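Local coordinates for siderophore-interacting protein (Aeromonas hydrophila, PDB 6K2L), which probably acts as an FAD-dependent flavoprotein reductase that releases iron from siderophores by reducing bound ferric ion, at residues Arg77-Thr82 with Gly105-Arg110; Phe99-Asp104 with Arg110-Val115; Tyr139-Asp144 with Glu156-Asp161. The protein carries 1 engineered substitution. All blocks are in the same frame, centred on the assembly; numbering follows the deposited sequence.

Contact 1 (Arg77-Thr82 with Gly105-Arg110); sequences RPIMRT and GGPASR. With FAD (flavin-adenine dinucleotide), chain C.
R81, on the strand of 77-82, meets P107 and A108, at the start of the helix in 105-110, with the diphosphate of FAD gripped beside them. G105 leads in, its carbonyl O 3.1 Å from FAD C5B on the adenosine side. G106 follows at the N-cap position with phi 118°, a backbone shape that suits a residue without a CB. Without a side chain, its CA lies 3.2 Å from FAD O1A, glycine thus allowing the phosphate its close approach. P107 fits the first turn of a helix, where no amide hydrogen is required, and its ring crosses R81 at about a right angle. P107 CG sits over one face of the guanidinium, off centre toward the rim, while on the apolar side the same carbon is 3.9 Å from I79 CG2. Bent at chi2 (-70°), R81 spans both phosphates: NE donates to FAD O1P, and NH2 donates to FAD O1A at 2.9 Å. NH1 turns back to M80 O and also forms a salt bridge with E256, so all three nitrogens are engaged. A108 is small enough for its CB to pack on R81 CG while its N donates to FAD O1P at 3.0 Å. S109 N adds a weak bond to FAD O2P. An arginine from a barrel strand and backbone amides at a helix start, sharing one diphosphate, are characteristic of FAD domains of the ferredoxin reductase type.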
loop_
_atom_site.group_PDB
_atom_site.type_symbol
_atom_site.label_atom_id
_atom_site.label_comp_id
_atom_site.label_asym_id
_atom_site.label_seq_id
_atom_site.Cartn_x
_atom_site.Cartn_y
_atom_site.Cartn_z
ATOM N N ARG A 77 -27.210 2.354 -18.758
ATOM C CA ARG A 77 -26.494 2.322 -17.492
ATOM C C ARG A 77 -26.154 0.888 -17.085
ATOM O O ARG A 77 -27.032 0.017 -17.101
ATOM C CB ARG A 77 -27.361 2.980 -16.413
ATOM C CG ARG A 77 -26.585 3.658 -15.267
ATOM C CD ARG A 77 -27.407 3.695 -13.944
ATOM N NE ARG A 77 -28.714 4.337 -14.136
ATOM C CZ ARG A 77 -28.911 5.648 -14.313
ATOM N NH1 ARG A 77 -27.883 6.501 -14.310
ATOM N NH2 ARG A 77 -30.152 6.103 -14.490
ATOM N N PRO A 78 -24.918 0.608 -16.703
ATOM C CA PRO A 78 -24.570 -0.735 -16.241
ATOM C C PRO A 78 -25.073 -0.988 -14.822
ATOM O O PRO A 78 -25.404 -0.071 -14.068
ATOM C CB PRO A 78 -23.035 -0.736 -16.304
ATOM C CG PRO A 78 -22.659 0.656 -16.125
ATOM C CD PRO A 78 -23.751 1.502 -16.746
ATOM N N ILE A 79 -25.142 -2.270 -14.470
ATOM C CA ILE A 79 -25.342 -2.666 -13.081
ATOM C C ILE A 79 -24.044 -2.425 -12.327
ATOM O O ILE A 79 -22.948 -2.625 -12.867
ATOM C CB ILE A 79 -25.778 -4.139 -12.991
ATOM C CG1 ILE A 79 -27.002 -4.374 -13.878
ATOM C CG2 ILE A 79 -26.090 -4.533 -11.558
ATOM C CD1 ILE A 79 -27.204 -5.832 -14.189
ATOM N N MET A 80 -24.149 -1.942 -11.096
ATOM C CA MET A 80 -22.970 -1.590 -10.321
ATOM C C MET A 80 -22.858 -2.505 -9.116
ATOM O O MET A 80 -23.871 -2.861 -8.499
ATOM C CB MET A 80 -23.039 -0.144 -9.877
ATOM C CG MET A 80 -23.517 0.744 -10.996
ATOM S SD MET A 80 -22.101 1.496 -11.789
ATOM C CE MET A 80 -21.848 2.807 -10.590
ATOM N N ARG A 81 -21.625 -2.915 -8.814
ATOM C CA ARG A 81 -21.334 -3.578 -7.550
ATOM C C ARG A 81 -20.117 -2.920 -6.933
ATOM O O ARG A 81 -19.224 -2.464 -7.645
ATOM C CB ARG A 81 -21.062 -5.082 -7.723
ATOM C CG ARG A 81 -22.259 -5.892 -8.232
ATOM C CD ARG A 81 -23.321 -5.986 -7.199
ATOM N NE ARG A 81 -24.424 -6.881 -7.548
ATOM C CZ ARG A 81 -25.573 -6.477 -8.100
ATOM N NH1 ARG A 81 -25.736 -5.203 -8.401
ATOM N NH2 ARG A 81 -26.560 -7.336 -8.324
ATOM N N THR A 82 -20.056 -2.913 -5.602
ATOM C CA THR A 82 -18.906 -2.374 -4.889
ATOM C C THR A 82 -17.897 -3.473 -4.585
ATOM O O THR A 82 -18.268 -4.549 -4.111
ATOM C CB THR A 82 -19.339 -1.703 -3.594
ATOM O OG1 THR A 82 -20.308 -0.703 -3.908
ATOM C CG2 THR A 82 -18.121 -1.030 -2.926
ATOM N N GLY A 105 -26.261 -16.480 -7.088
ATOM C CA GLY A 105 -26.525 -15.699 -8.292
ATOM C C GLY A 105 -26.245 -14.210 -8.147
ATOM O O GLY A 105 -25.858 -13.713 -7.086
ATOM N N GLY A 106 -26.448 -13.478 -9.249
ATOM C CA GLY A 106 -26.109 -12.062 -9.322
ATOM C C GLY A 106 -25.050 -11.812 -10.379
ATOM O O GLY A 106 -24.272 -12.715 -10.715
ATOM N N PRO A 107 -25.003 -10.597 -10.941
ATOM C CA PRO A 107 -24.055 -10.348 -12.044
ATOM C C PRO A 107 -22.594 -10.481 -11.655
ATOM O O PRO A 107 -21.808 -10.998 -12.453
ATOM C CB PRO A 107 -24.389 -8.911 -12.478
ATOM C CG PRO A 107 -25.004 -8.279 -11.271
ATOM C CD PRO A 107 -25.778 -9.389 -10.601
ATOM N N ALA A 108 -22.180 -10.004 -10.477
ATOM C CA ALA A 108 -20.763 -10.129 -10.116
ATOM C C ALA A 108 -20.372 -11.583 -9.875
ATOM O O ALA A 108 -19.274 -11.998 -10.261
ATOM C CB ALA A 108 -20.436 -9.285 -8.878
ATOM N N SER A 109 -21.259 -12.364 -9.249
ATOM C CA SER A 109 -21.012 -13.796 -9.096
ATOM C C SER A 109 -20.848 -14.473 -10.443
ATOM O O SER A 109 -19.978 -15.338 -10.593
ATOM C CB SER A 109 -22.152 -14.467 -8.326
ATOM O OG SER A 109 -21.861 -15.841 -8.121
ATOM N N ARG A 110 -21.661 -14.090 -11.436
ATOM C CA ARG A 110 -21.512 -14.677 -12.758
ATOM C C ARG A 110 -20.196 -14.282 -13.390
ATOM O O ARG A 110 -19.494 -15.131 -13.957
ATOM C CB ARG A 110 -22.664 -14.267 -13.671
ATOM C CG ARG A 110 -22.403 -14.624 -15.136
ATOM C CD ARG A 110 -23.363 -13.890 -16.064
ATOM N NE ARG A 110 -24.720 -14.438 -16.022
ATOM C CZ ARG A 110 -25.739 -13.937 -16.714
ATOM N NH1 ARG A 110 -25.531 -12.876 -17.485
ATOM N NH2 ARG A 110 -26.953 -14.495 -16.640
HETATM P PA FAD C . -25.976 -10.009 -5.656
HETATM O O1A FAD C . -26.576 -9.939 -7.024
HETATM O O2A FAD C . -25.768 -8.664 -4.946
HETATM O O5B FAD C . -26.836 -10.872 -4.585
HETATM C C5B FAD C . -27.362 -12.177 -4.910
HETATM C C4B FAD C . -27.636 -13.006 -3.671
HETATM O O4B FAD C . -26.406 -13.579 -3.173
HETATM C C3B FAD C . -28.269 -12.296 -2.477
HETATM O O3B FAD C . -29.162 -13.179 -1.800
HETATM C C2B FAD C . -27.052 -11.930 -1.615
HETATM O O2B FAD C . -27.313 -11.817 -0.218
HETATM C C1B FAD C . -26.132 -13.121 -1.859
HETATM N N9A FAD C . -24.734 -12.772 -1.826
HETATM C C8A FAD C . -24.154 -11.646 -2.355
HETATM N N7A FAD C . -22.849 -11.601 -2.214
HETATM C C5A FAD C . -22.553 -12.787 -1.557
HETATM C C6A FAD C . -21.340 -13.346 -1.116
HETATM N N6A FAD C . -20.151 -12.771 -1.310
HETATM N N1A FAD C . -21.392 -14.545 -0.481
HETATM C C2A FAD C . -22.583 -15.125 -0.303
HETATM N N3A FAD C . -23.792 -14.696 -0.688
HETATM C C4A FAD C . -23.705 -13.519 -1.316
HETATM N N1 FAD C . -17.404 -8.525 -2.105
HETATM C C2 FAD C . -16.363 -9.284 -2.560
HETATM O O2 FAD C . -16.520 -10.449 -2.933
HETATM N N3 FAD C . -15.085 -8.752 -2.599
HETATM C C4 FAD C . -14.723 -7.484 -2.213
HETATM O O4 FAD C . -13.550 -7.121 -2.302
HETATM C C4X FAD C . -15.836 -6.676 -1.744
HETATM N N5 FAD C . -15.585 -5.430 -1.359
HETATM C C5X FAD C . -16.638 -4.674 -0.907
HETATM C C6 FAD C . -16.389 -3.378 -0.478
HETATM C C7 FAD C . -17.413 -2.573 0.013
HETATM C C7M FAD C . -17.100 -1.163 0.446
HETATM C C8 FAD C . -18.731 -3.070 0.042
HETATM C C8M FAD C . -19.879 -2.216 0.523
HETATM C C9 FAD C . -18.985 -4.363 -0.404
HETATM C C9A FAD C . -17.954 -5.169 -0.867
HETATM N N10 FAD C . -18.184 -6.497 -1.283
HETATM C C10 FAD C . -17.140 -7.288 -1.719
HETATM C "C1'" FAD C . -19.540 -7.072 -1.224
HETATM C "C2'" FAD C . -20.195 -7.291 -2.590
HETATM O "O2'" FAD C . -20.575 -6.053 -3.199
HETATM C "C3'" FAD C . -21.432 -8.172 -2.396
HETATM O "O3'" FAD C . -20.997 -9.501 -2.119
HETATM C "C4'" FAD C . -22.391 -8.196 -3.585
HETATM O "O4'" FAD C . -23.697 -8.532 -3.109
HETATM C "C5'" FAD C . -21.925 -9.164 -4.652
HETATM O "O5'" FAD C . -22.761 -9.023 -5.815
HETATM P P FAD C . -23.307 -10.283 -6.594
HETATM O O1P FAD C . -23.802 -9.753 -7.946
HETATM O O2P FAD C . -22.323 -11.361 -6.670
HETATM O O3P FAD C . -24.565 -10.740 -5.719
#

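Contact 2 (Phe99-Asp104 with Arg110-Val115); sequences FALHGD and RFANEV. With FAD (flavin-adenine dinucleotide), chain C.
F99 and A112 mark the closest approach of the two backbones, with CA atoms 6.5 Å apart, where the end of strand 94-100 runs into a loop beside helix 107-114. No hydrogen bond joins the segments directly. A112 points its methyl at the F99 ring, CB lying 3.5 Å from F99 CD2; the small alanine side chain lets helix and strand come this near. F111 extends the apolar patch: its ring edge receives F99 CZ, and the two ring planes are inclined at 50°. Further along, L101 CD2 reaches A112 CB and also lies 3.6 Å from N113 OD1. On the exposed side of the contact a water accepts from H102 N and donates to N113 OD1, an amide oxygen well placed for it. On the cofactor side A100 N donates to FAD O2 at 2.9 Å. H102, with CG between its backbone N and carbonyl carbon (chi1 63°), swings its ring across the adenine, FAD C4A lying 3.6 Å above the ring plane. H102 NE2 donates to FAD O2P, while H102 ND1 accepts from D104 N at 3.1 Å; together these two bonds fix the rotation of the imidazole. Around the pair, F99 also meets F83 and I28, F111 rests on I28 and V15, and R26 NH1 is hydrogen-bonded to A112 O, so the helix is held against barrel strands 11-20 and 25-31.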
loop_
_atom_site.group_PDB
_atom_site.type_symbol
_atom_site.label_atom_id
_atom_site.label_comp_id
_atom_site.label_asym_id
_atom_site.label_seq_id
_atom_site.Cartn_x
_atom_site.Cartn_y
_atom_site.Cartn_z
ATOM N N PHE A 99 -12.751 -11.953 -5.385
ATOM C CA PHE A 99 -14.185 -12.254 -5.380
ATOM C C PHE A 99 -14.504 -13.374 -4.388
ATOM O O PHE A 99 -13.936 -14.470 -4.490
ATOM C CB PHE A 99 -14.634 -12.664 -6.794
ATOM C CG PHE A 99 -14.794 -11.507 -7.728
ATOM C CD1 PHE A 99 -13.674 -10.877 -8.283
ATOM C CD2 PHE A 99 -16.055 -11.012 -8.037
ATOM C CE1 PHE A 99 -13.817 -9.780 -9.123
ATOM C CE2 PHE A 99 -16.200 -9.917 -8.886
ATOM C CZ PHE A 99 -15.084 -9.309 -9.428
ATOM N N ALA A 100 -15.417 -13.110 -3.444
ATOM C CA ALA A 100 -15.927 -14.161 -2.552
ATOM C C ALA A 100 -16.931 -15.009 -3.330
ATOM O O ALA A 100 -18.077 -14.607 -3.524
ATOM C CB ALA A 100 -16.565 -13.569 -1.295
ATOM N N LEU A 101 -16.497 -16.188 -3.781
ATOM C CA LEU A 101 -17.335 -17.084 -4.586
ATOM C C LEU A 101 -18.555 -17.563 -3.799
ATOM O O LEU A 101 -18.470 -17.835 -2.597
ATOM C CB LEU A 101 -16.508 -18.292 -5.066
ATOM C CG LEU A 101 -15.367 -18.075 -6.085
ATOM C CD1 LEU A 101 -14.801 -19.389 -6.608
ATOM C CD2 LEU A 101 -15.784 -17.153 -7.257
ATOM N N HIS A 102 -19.700 -17.637 -4.481
ATOM C CA HIS A 102 -20.944 -18.162 -3.912
ATOM C C HIS A 102 -21.817 -18.661 -5.059
ATOM O O HIS A 102 -21.466 -18.539 -6.240
ATOM C CB HIS A 102 -21.693 -17.113 -3.062
ATOM C CG HIS A 102 -22.160 -15.916 -3.842
ATOM N ND1 HIS A 102 -23.457 -15.770 -4.286
ATOM C CD2 HIS A 102 -21.491 -14.815 -4.267
ATOM C CE1 HIS A 102 -23.570 -14.632 -4.947
ATOM N NE2 HIS A 102 -22.395 -14.026 -4.939
ATOM N N GLY A 103 -22.970 -19.221 -4.700
ATOM C CA GLY A 103 -23.882 -19.742 -5.702
ATOM C C GLY A 103 -25.307 -19.235 -5.589
ATOM O O GLY A 103 -26.240 -19.906 -6.034
ATOM N N ASP A 104 -25.493 -18.064 -5.000
ATOM C CA ASP A 104 -26.807 -17.444 -4.887
ATOM C C ASP A 104 -27.114 -16.507 -6.051
ATOM O O ASP A 104 -28.122 -15.795 -6.003
ATOM C CB ASP A 104 -26.935 -16.691 -3.543
ATOM C CG ASP A 104 -26.790 -17.623 -2.325
ATOM O OD1 ASP A 104 -25.877 -17.408 -1.477
ATOM O OD2 ASP A 104 -27.592 -18.585 -2.220
ATOM N N ARG A 110 -21.661 -14.090 -11.436
ATOM C CA ARG A 110 -21.512 -14.677 -12.758
ATOM C C ARG A 110 -20.196 -14.282 -13.390
ATOM O O ARG A 110 -19.494 -15.131 -13.957
ATOM C CB ARG A 110 -22.664 -14.267 -13.671
ATOM C CG ARG A 110 -22.403 -14.624 -15.136
ATOM C CD ARG A 110 -23.363 -13.890 -16.064
ATOM N NE ARG A 110 -24.720 -14.438 -16.022
ATOM C CZ ARG A 110 -25.739 -13.937 -16.714
ATOM N NH1 ARG A 110 -25.531 -12.876 -17.485
ATOM N NH2 ARG A 110 -26.953 -14.495 -16.640
ATOM N N PHE A 111 -19.831 -13.016 -13.289
ATOM C CA PHE A 111 -18.540 -12.632 -13.836
ATOM C C PHE A 111 -17.409 -13.433 -13.189
ATOM O O PHE A 111 -16.530 -13.945 -13.894
ATOM C CB PHE A 111 -18.316 -11.134 -13.657
ATOM C CG PHE A 111 -16.929 -10.717 -13.971
ATOM C CD1 PHE A 111 -16.531 -10.510 -15.289
ATOM C CD2 PHE A 111 -16.004 -10.565 -12.955
ATOM C CE1 PHE A 111 -15.230 -10.134 -15.579
ATOM C CE2 PHE A 111 -14.713 -10.188 -13.242
ATOM C CZ PHE A 111 -14.323 -9.971 -14.556
ATOM N N ALA A 112 -17.428 -13.576 -11.852
ATOM C CA ALA A 112 -16.350 -14.293 -11.171
ATOM C C ALA A 112 -16.346 -15.794 -11.485
ATOM O O ALA A 112 -15.277 -16.385 -11.673
ATOM C CB ALA A 112 -16.439 -14.061 -9.671
ATOM N N ASN A 113 -17.520 -16.421 -11.571
ATOM C CA ASN A 113 -17.572 -17.847 -11.882
ATOM C C ASN A 113 -17.116 -18.129 -13.309
ATOM O O ASN A 113 -16.277 -19.013 -13.540
ATOM C CB ASN A 113 -18.980 -18.381 -11.643
ATOM C CG ASN A 113 -19.397 -18.231 -10.204
ATOM O OD1 ASN A 113 -18.568 -17.896 -9.353
ATOM N ND2 ASN A 113 -20.678 -18.455 -9.911
ATOM N N GLU A 114 -17.622 -17.371 -14.278
ATOM C CA GLU A 114 -17.295 -17.688 -15.659
ATOM C C GLU A 114 -15.942 -17.155 -16.097
ATOM O O GLU A 114 -15.509 -17.465 -17.216
ATOM C CB GLU A 114 -18.378 -17.149 -16.579
ATOM C CG GLU A 114 -19.683 -17.886 -16.439
ATOM C CD GLU A 114 -20.803 -17.193 -17.203
ATOM O OE1 GLU A 114 -20.478 -16.318 -18.054
ATOM O OE2 GLU A 114 -21.993 -17.545 -16.993
ATOM N N VAL A 115 -15.252 -16.415 -15.231
ATOM C CA VAL A 115 -14.155 -15.562 -15.670
ATOM C C VAL A 115 -13.120 -16.369 -16.436
ATOM O O VAL A 115 -12.749 -17.482 -16.047
ATOM C CB VAL A 115 -13.537 -14.819 -14.468
ATOM C CG1 VAL A 115 -12.745 -15.765 -13.543
ATOM C CG2 VAL A 115 -12.641 -13.684 -14.960
HETATM P PA FAD C . -25.976 -10.009 -5.656
HETATM O O1A FAD C . -26.576 -9.939 -7.024
HETATM O O2A FAD C . -25.768 -8.664 -4.946
HETATM O O5B FAD C . -26.836 -10.872 -4.585
HETATM C C5B FAD C . -27.362 -12.177 -4.910
HETATM C C4B FAD C . -27.636 -13.006 -3.671
HETATM O O4B FAD C . -26.406 -13.579 -3.173
HETATM C C3B FAD C . -28.269 -12.296 -2.477
HETATM O O3B FAD C . -29.162 -13.179 -1.800
HETATM C C2B FAD C . -27.052 -11.930 -1.615
HETATM O O2B FAD C . -27.313 -11.817 -0.218
HETATM C C1B FAD C . -26.132 -13.121 -1.859
HETATM N N9A FAD C . -24.734 -12.772 -1.826
HETATM C C8A FAD C . -24.154 -11.646 -2.355
HETATM N N7A FAD C . -22.849 -11.601 -2.214
HETATM C C5A FAD C . -22.553 -12.787 -1.557
HETATM C C6A FAD C . -21.340 -13.346 -1.116
HETATM N N6A FAD C . -20.151 -12.771 -1.310
HETATM N N1A FAD C . -21.392 -14.545 -0.481
HETATM C C2A FAD C . -22.583 -15.125 -0.303
HETATM N N3A FAD C . -23.792 -14.696 -0.688
HETATM C C4A FAD C . -23.705 -13.519 -1.316
HETATM N N1 FAD C . -17.404 -8.525 -2.105
HETATM C C2 FAD C . -16.363 -9.284 -2.560
HETATM O O2 FAD C . -16.520 -10.449 -2.933
HETATM N N3 FAD C . -15.085 -8.752 -2.599
HETATM C C4 FAD C . -14.723 -7.484 -2.213
HETATM O O4 FAD C . -13.550 -7.121 -2.302
HETATM C C4X FAD C . -15.836 -6.676 -1.744
HETATM N N5 FAD C . -15.585 -5.430 -1.359
HETATM C C5X FAD C . -16.638 -4.674 -0.907
HETATM C C6 FAD C . -16.389 -3.378 -0.478
HETATM C C7 FAD C . -17.413 -2.573 0.013
HETATM C C7M FAD C . -17.100 -1.163 0.446
HETATM C C8 FAD C . -18.731 -3.070 0.042
HETATM C C8M FAD C . -19.879 -2.216 0.523
HETATM C C9 FAD C . -18.985 -4.363 -0.404
HETATM C C9A FAD C . -17.954 -5.169 -0.867
HETATM N N10 FAD C . -18.184 -6.497 -1.283
HETATM C C10 FAD C . -17.140 -7.288 -1.719
HETATM C "C1'" FAD C . -19.540 -7.072 -1.224
HETATM C "C2'" FAD C . -20.195 -7.291 -2.590
HETATM O "O2'" FAD C . -20.575 -6.053 -3.199
HETATM C "C3'" FAD C . -21.432 -8.172 -2.396
HETATM O "O3'" FAD C . -20.997 -9.501 -2.119
HETATM C "C4'" FAD C . -22.391 -8.196 -3.585
HETATM O "O4'" FAD C . -23.697 -8.532 -3.109
HETATM C "C5'" FAD C . -21.925 -9.164 -4.652
HETATM O "O5'" FAD C . -22.761 -9.023 -5.815
HETATM P P FAD C . -23.307 -10.283 -6.594
HETATM O O1P FAD C . -23.802 -9.753 -7.946
HETATM O O2P FAD C . -22.323 -11.361 -6.670
HETATM O O3P FAD C . -24.565 -10.740 -5.719
HETATM O O HOH W 1 -19.567 -16.079 -7.183
#

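Contact 3 (Tyr139-Asp144 with Glu156-Asp161); sequences YYMVGD and EVMPAD
Y139 and M141 face M158 inside a beta-alpha-beta crossover, in which strand 138-144 is followed by helix 148-155, the loop carrying M158, and the neighbouring parallel strand 163-170. The unit belongs to the domain that is probably related to the NAD-binding domain of ferredoxin reductases. Two places apart on one strand, Y139 and M141 turn to the same side of the sheet, and M158 comes in from the loop to meet both. Its sulfur does the touching: SD is 3.9 Å from Y139 CD2 and equally 3.9 Å from M141 CE. With the M158 chain bent at chi3 (-64°), its terminal methyl is folded away from the tyrosine. The sulfur lies 4.4 Å from the centroid of the Y139 ring and 30° off the ring normal, an oblique Met-aromatic contact. Both methionines slide past each other in opposite directions. Y139 carries its hydroxyl beyond this apolar meeting, where OH is hydrogen-bonded to Q134 O, while M158 also rests on P182. Methionine suits a loop that must fill the side of a sheet, being long and flexible. With no hydrogen bond between the segments, the contact probably rests on dispersion and a polarisable sulfur beside an aromatic ring.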
loop_
_atom_site.group_PDB
_atom_site.type_symbol
_atom_site.label_atom_id
_atom_site.label_comp_id
_atom_site.label_asym_id
_atom_site.label_seq_id
_atom_site.Cartn_x
_atom_site.Cartn_y
_atom_site.Cartn_z
ATOM N N TYR A 139 -5.896 -2.018 16.807
ATOM C CA TYR A 139 -6.759 -2.279 15.656
ATOM C C TYR A 139 -7.699 -3.441 15.960
ATOM O O TYR A 139 -7.255 -4.532 16.334
ATOM C CB TYR A 139 -5.937 -2.607 14.416
ATOM C CG TYR A 139 -5.184 -1.450 13.845
ATOM C CD1 TYR A 139 -5.827 -0.485 13.081
ATOM C CD2 TYR A 139 -3.809 -1.335 14.051
ATOM C CE1 TYR A 139 -5.129 0.574 12.551
ATOM C CE2 TYR A 139 -3.082 -0.271 13.538
ATOM C CZ TYR A 139 -3.740 0.683 12.783
ATOM O OH TYR A 139 -3.009 1.731 12.242
ATOM N N TYR A 140 -8.992 -3.225 15.776
ATOM C CA TYR A 140 -9.991 -4.249 16.070
ATOM C C TYR A 140 -10.890 -4.385 14.858
ATOM O O TYR A 140 -11.673 -3.473 14.569
ATOM C CB TYR A 140 -10.813 -3.886 17.302
ATOM C CG TYR A 140 -9.972 -3.601 18.506
ATOM C CD1 TYR A 140 -9.418 -4.634 19.254
ATOM C CD2 TYR A 140 -9.702 -2.295 18.882
ATOM C CE1 TYR A 140 -8.635 -4.365 20.374
ATOM C CE2 TYR A 140 -8.931 -2.019 19.975
ATOM C CZ TYR A 140 -8.390 -3.044 20.714
ATOM O OH TYR A 140 -7.625 -2.705 21.795
ATOM N N MET A 141 -10.820 -5.540 14.190
ATOM C CA MET A 141 -11.346 -5.683 12.846
ATOM C C MET A 141 -12.188 -6.957 12.797
ATOM O O MET A 141 -11.770 -7.995 13.313
ATOM C CB MET A 141 -10.172 -5.738 11.867
ATOM C CG MET A 141 -9.358 -4.403 11.758
ATOM S SD MET A 141 -8.267 -4.495 10.333
ATOM C CE MET A 141 -6.751 -3.653 10.924
ATOM N N VAL A 142 -13.369 -6.901 12.181
ATOM C CA VAL A 142 -14.196 -8.091 11.988
ATOM C C VAL A 142 -14.664 -8.100 10.541
ATOM O O VAL A 142 -14.901 -7.038 9.951
ATOM C CB VAL A 142 -15.394 -8.145 12.978
ATOM C CG1 VAL A 142 -16.330 -9.267 12.641
ATOM C CG2 VAL A 142 -14.923 -8.302 14.442
ATOM N N GLY A 143 -14.749 -9.292 9.951
ATOM C CA GLY A 143 -15.339 -9.394 8.627
ATOM C C GLY A 143 -15.563 -10.836 8.215
ATOM O O GLY A 143 -15.341 -11.776 8.985
ATOM N N ASP A 144 -16.023 -10.995 6.973
ATOM C CA ASP A 144 -16.198 -12.296 6.358
ATOM C C ASP A 144 -15.369 -12.292 5.081
ATOM O O ASP A 144 -14.564 -11.379 4.873
ATOM C CB ASP A 144 -17.691 -12.605 6.134
ATOM C CG ASP A 144 -18.405 -11.580 5.201
ATOM O OD1 ASP A 144 -17.761 -10.981 4.305
ATOM O OD2 ASP A 144 -19.636 -11.394 5.345
ATOM N N GLU A 156 -1.270 -5.791 5.406
ATOM C CA GLU A 156 0.134 -5.782 4.994
ATOM C C GLU A 156 0.779 -4.382 4.986
ATOM O O GLU A 156 1.952 -4.262 4.598
ATOM C CB GLU A 156 0.311 -6.476 3.644
ATOM C CG GLU A 156 -0.463 -5.909 2.500
ATOM C CD GLU A 156 -0.730 -6.958 1.398
ATOM O OE1 GLU A 156 -0.472 -8.177 1.613
ATOM O OE2 GLU A 156 -1.198 -6.550 0.307
ATOM N N VAL A 157 0.109 -3.326 5.441
ATOM C CA VAL A 157 0.803 -2.054 5.614
ATOM C C VAL A 157 0.677 -1.531 7.048
ATOM O O VAL A 157 0.865 -0.345 7.297
ATOM C CB VAL A 157 0.311 -1.014 4.594
ATOM C CG1 VAL A 157 0.437 -1.554 3.193
ATOM C CG2 VAL A 157 -1.105 -0.627 4.902
ATOM N N MET A 158 0.326 -2.401 7.991
ATOM C CA MET A 158 0.335 -2.079 9.415
ATOM C C MET A 158 1.767 -2.103 9.959
ATOM O O MET A 158 2.557 -2.978 9.593
ATOM C CB MET A 158 -0.508 -3.084 10.210
ATOM C CG MET A 158 -2.018 -2.992 10.090
ATOM S SD MET A 158 -2.873 -3.964 11.360
ATOM C CE MET A 158 -2.377 -5.557 10.928
ATOM N N PRO A 159 2.113 -1.171 10.853
ATOM C CA PRO A 159 3.458 -1.181 11.448
ATOM C C PRO A 159 3.673 -2.411 12.308
ATOM O O PRO A 159 2.740 -2.968 12.883
ATOM C CB PRO A 159 3.482 0.085 12.307
ATOM C CG PRO A 159 2.418 0.947 11.719
ATOM C CD PRO A 159 1.341 0.009 11.267
ATOM N N ALA A 160 4.941 -2.798 12.425
ATOM C CA ALA A 160 5.290 -4.043 13.094
ATOM C C ALA A 160 4.891 -4.052 14.562
ATOM O O ALA A 160 4.684 -5.130 15.133
ATOM C CB ALA A 160 6.783 -4.296 12.933
ATOM N N ASP A 161 4.746 -2.876 15.185
ATOM C CA ASP A 161 4.318 -2.792 16.581
ATOM C C ASP A 161 2.812 -2.539 16.756
ATOM O O ASP A 161 2.360 -2.340 17.895
ATOM C CB ASP A 161 5.099 -1.698 17.314
ATOM C CG ASP A 161 4.965 -0.336 16.643
ATOM O OD1 ASP A 161 4.489 -0.283 15.479
ATOM O OD2 ASP A 161 5.356 0.682 17.267
#

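Overall arrangement
Contacts 1 and 2 are two sides of one FAD site in the barrel domain. Both use helix 107-114, share R110, and draw on the adjacent antiparallel strands 79-89 and 94-100; they touch where S109 OG lies 3.3 Å from H102 O. Each is partly buried and mixes apolar packing with polar groups directed at the cofactor, contact 1 through a guanidinium and helix amides, contact 2 through an imidazole and a strand amide. Contact 3 lies across the chain's centre, its centre about 29 Å from that of contact 1 and about 27 Å from that of contact 2. Buried beside a parallel sheet, it relies on sulfur and aromatic surfaces, away from the cofactor.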